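Local coordinates for periplasmic binding protein/LacI transcriptional regulator (Clostridium phytofermentans, PDB 3BRS), which probably binds a sugar between two alpha/beta lobes for uptake into the cell, as periplasmic-type solute-binding proteins related to LacI regulators do, at residues A[64-69]-A[89-94]. Numbering follows the deposited sequence.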
ATOM      1  N   ARG A  64     -25.036  -4.631  -7.867  1.00 37.04           N
ATOM      2  CA  ARG A  64     -25.561  -5.335  -6.679  1.00 32.18           C
ATOM      3  C   ARG A  64     -26.337  -4.448  -5.709  1.00 32.62           C
ATOM      4  O   ARG A  64     -26.920  -4.943  -4.782  1.00 30.82           O
ATOM      5  CB  ARG A  64     -24.482  -6.072  -5.937  1.00 29.15           C
ATOM      6  CG  ARG A  64     -23.905  -7.225  -6.755  1.00 29.76           C
ATOM      7  CD  ARG A  64     -22.969  -8.093  -5.904  1.00 23.12           C
ATOM      8  NE  ARG A  64     -22.099  -8.920  -6.783  1.00 23.06           N
ATOM      9  CZ  ARG A  64     -21.240  -9.797  -6.302  1.00 34.40           C
ATOM     10  NH1 ARG A  64     -21.136  -9.945  -4.955  1.00 24.19           N
ATOM     11  NH2 ARG A  64     -20.488 -10.499  -7.161  1.00 32.69           N
ATOM     12  N   LYS A  65     -26.366  -3.119  -5.916  1.00 38.04           N
ATOM     13  CA  LYS A  65     -27.185  -2.155  -5.057  1.00 36.45           C
ATOM     14  C   LYS A  65     -26.797  -2.308  -3.550  1.00 36.30           C
ATOM     15  O   LYS A  65     -27.593  -2.470  -2.653  1.00 38.00           O
ATOM     16  CB  LYS A  65     -28.696  -2.218  -5.365  1.00 37.60           C
ATOM     17  CG  LYS A  65     -28.968  -1.974  -6.920  1.00 30.04           C
ATOM     18  CD  LYS A  65     -30.379  -1.701  -7.308  1.00 39.29           C
ATOM     19  CE  LYS A  65     -30.481  -0.978  -8.708  1.00 38.15           C
ATOM     20  NZ  LYS A  65     -29.703  -1.599  -9.851  1.00 53.85           N
ATOM     21  N   PRO A  66     -25.520  -2.198  -3.280  1.00 32.27           N
ATOM     22  CA  PRO A  66     -25.063  -2.066  -1.856  1.00 27.64           C
ATOM     23  C   PRO A  66     -25.340  -0.609  -1.344  1.00 27.32           C
ATOM     24  O   PRO A  66     -25.699   0.310  -2.146  1.00 28.60           O
ATOM     25  CB  PRO A  66     -23.594  -2.309  -1.974  1.00 24.71           C
ATOM     26  CG  PRO A  66     -23.308  -1.565  -3.440  1.00 24.16           C
ATOM     27  CD  PRO A  66     -24.456  -2.016  -4.286  1.00 31.02           C
ATOM     28  N   ASP A  67     -25.222  -0.390  -0.043  1.00 25.19           N
ATOM     29  CA  ASP A  67     -25.353   0.928   0.526  1.00 27.13           C
ATOM     30  C   ASP A  67     -24.013   1.677   0.424  1.00 28.72           C
ATOM     31  O   ASP A  67     -23.960   2.915   0.324  1.00 31.32           O
ATOM     32  CB  ASP A  67     -25.732   0.743   1.994  1.00 29.42           C
ATOM     33  CG  ASP A  67     -27.174   0.284   2.174  1.00 36.97           C
ATOM     34  OD1 ASP A  67     -28.090   0.903   1.569  1.00 36.60           O
ATOM     35  OD2 ASP A  67     -27.350  -0.721   2.877  1.00 36.74           O
ATOM     36  N   VAL A  68     -22.923   0.914   0.408  1.00 26.93           N
ATOM     37  CA  VAL A  68     -21.552   1.460   0.513  0.50 26.13           C
ATOM     38  C   VAL A  68     -20.629   0.621  -0.316  1.00 28.03           C
ATOM     39  O   VAL A  68     -20.766  -0.597  -0.333  1.00 29.85           O
ATOM     40  CB  VAL A  68     -20.989   1.388   1.977  0.50 25.92           C
ATOM     41  CG1 VAL A  68     -19.532   1.932   2.028  0.50  9.35           C
ATOM     42  CG2 VAL A  68     -21.890   2.145   2.991  0.50 10.14           C
ATOM     43  N   ILE A  69     -19.671   1.234  -0.987  1.00 29.63           N
ATOM     44  CA  ILE A  69     -18.595   0.425  -1.563  1.00 29.40           C
ATOM     45  C   ILE A  69     -17.321   0.942  -0.926  1.00 29.62           C
ATOM     46  O   ILE A  69     -17.119   2.172  -0.878  1.00 27.98           O
ATOM     47  CB  ILE A  69     -18.541   0.677  -3.073  1.00 30.51           C
ATOM     48  CG1 ILE A  69     -19.512  -0.256  -3.827  1.00 34.89           C
ATOM     49  CG2 ILE A  69     -17.064   0.659  -3.616  1.00 24.66           C
ATOM     50  CD1 ILE A  69     -19.862   0.317  -5.309  1.00 27.55           C
ATOM     51  N   ALA A  89     -25.194   6.340  -8.397  1.00 39.30           N
ATOM     52  CA  ALA A  89     -25.988   5.153  -8.176  1.00 37.12           C
ATOM     53  C   ALA A  89     -26.565   5.290  -6.791  1.00 35.42           C
ATOM     54  O   ALA A  89     -27.292   4.403  -6.335  1.00 37.13           O
ATOM     55  CB  ALA A  89     -25.134   3.829  -8.322  1.00 36.45           C
ATOM     56  N   GLY A  90     -26.261   6.359  -6.074  1.00 31.39           N
ATOM     57  CA  GLY A  90     -26.852   6.401  -4.680  1.00 31.20           C
ATOM     58  C   GLY A  90     -26.082   5.641  -3.609  1.00 30.70           C
ATOM     59  O   GLY A  90     -26.540   5.424  -2.469  1.00 28.79           O
ATOM     60  N   ILE A  91     -24.869   5.269  -3.974  1.00 33.36           N
ATOM     61  CA  ILE A  91     -23.937   4.523  -3.068  1.00 33.73           C
ATOM     62  C   ILE A  91     -22.847   5.424  -2.442  1.00 33.88           C
ATOM     63  O   ILE A  91     -22.224   6.270  -3.119  1.00 33.98           O
ATOM     64  CB  ILE A  91     -23.246   3.338  -3.866  1.00 31.09           C
ATOM     65  CG1 ILE A  91     -24.330   2.429  -4.470  1.00 38.63           C
ATOM     66  CG2 ILE A  91     -22.457   2.480  -2.918  1.00 40.14           C
ATOM     67  CD1 ILE A  91     -23.828   1.534  -5.604  1.00 33.63           C
ATOM     68  N   LYS A  92     -22.601   5.206  -1.147  1.00 31.88           N
ATOM     69  CA  LYS A  92     -21.527   5.857  -0.402  1.00 27.93           C
ATOM     70  C   LYS A  92     -20.157   5.277  -0.830  1.00 29.73           C
ATOM     71  O   LYS A  92     -20.014   4.062  -0.990  1.00 31.28           O
ATOM     72  CB  LYS A  92     -21.774   5.548   1.103  1.00 32.00           C
ATOM     73  CG  LYS A  92     -23.060   6.122   1.699  1.00 60.46           C
ATOM     74  CD  LYS A  92     -22.891   7.620   1.919  1.00 42.00           C
ATOM     75  CE  LYS A  92     -23.932   8.465   1.204  1.00 67.43           C
ATOM     76  NZ  LYS A  92     -25.231   8.362   1.892  1.00 42.67           N
ATOM     77  N   LEU A  93     -19.146   6.121  -1.026  1.00 29.59           N
ATOM     78  CA  LEU A  93     -17.840   5.651  -1.330  1.00 28.82           C
ATOM     79  C   LEU A  93     -16.914   5.939  -0.155  1.00 29.45           C
ATOM     80  O   LEU A  93     -16.688   7.114   0.158  1.00 32.89           O
ATOM     81  CB  LEU A  93     -17.309   6.327  -2.597  1.00 28.59           C
ATOM     82  CG  LEU A  93     -15.901   6.007  -3.065  1.00 34.87           C
ATOM     83  CD1 LEU A  93     -15.641   4.482  -3.220  1.00 26.79           C
ATOM     84  CD2 LEU A  93     -15.720   6.697  -4.354  1.00 37.87           C
ATOM     85  N   ILE A  94     -16.358   4.900   0.454  1.00 25.88           N
ATOM     86  CA  ILE A  94     -15.143   4.993   1.317  1.00 26.20           C
ATOM     87  C   ILE A  94     -13.920   4.584   0.544  1.00 29.15           C
ATOM     88  O   ILE A  94     -13.866   3.495  -0.070  1.00 34.20           O
ATOM     89  CB  ILE A  94     -15.227   4.044   2.582  1.00 23.69           C
ATOM     90  CG1 ILE A  94     -16.477   4.278   3.293  1.00 26.61           C
ATOM     91  CG2 ILE A  94     -14.007   4.179   3.609  1.00 22.95           C
ATOM     92  CD1 ILE A  94     -16.779   5.706   3.410  1.00 32.55           C
TER
HETATM   93  O   HOH W   1     -26.028   4.781   0.137  1.00 25.15           O
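Ile91 lies against Pro66 and Ile69 where two neighbouring parallel strands, 68-71 and 92-96, begin; the strands belong to a beta-alpha-beta unit in one Rossmann-like lobe of the periplasmic binding protein fold. It is a worked example of a residue just before a strand that packs both its branches on the neighbouring segment. From CB, the CG2 branch, anti to the backbone N, reaches across to the backbone of 67-69, 3.6 Å from Asp67 O and equally near Ile69 N, with Ile69 CG1 beyond. The other branch, with chi1 at -56°, puts CG1 3.4 Å from Pro66 O and ends at CD1, which touches CG and CD of the proline ring and approaches Ile69 CD1. Ile86 adds to the apolar cover over Ile69 and Ile91. From Asp67 O onward three backbone hydrogen bonds join the segments: Lys92 N to Asp67 O, Ile69 N to Lys92 O and Ile94 N to Ile69 O. On the other face, Val68 packs by Lys92 and Ile94, beneath Leu260 and Leu261 of helix 246-262. Asp67 OD2 accepts a hydrogen bond from Tyr7 N of strand 7-11. Asp67 O accepts a second hydrogen bond, from a water 2.8 Å away that also donates to Gly90 O.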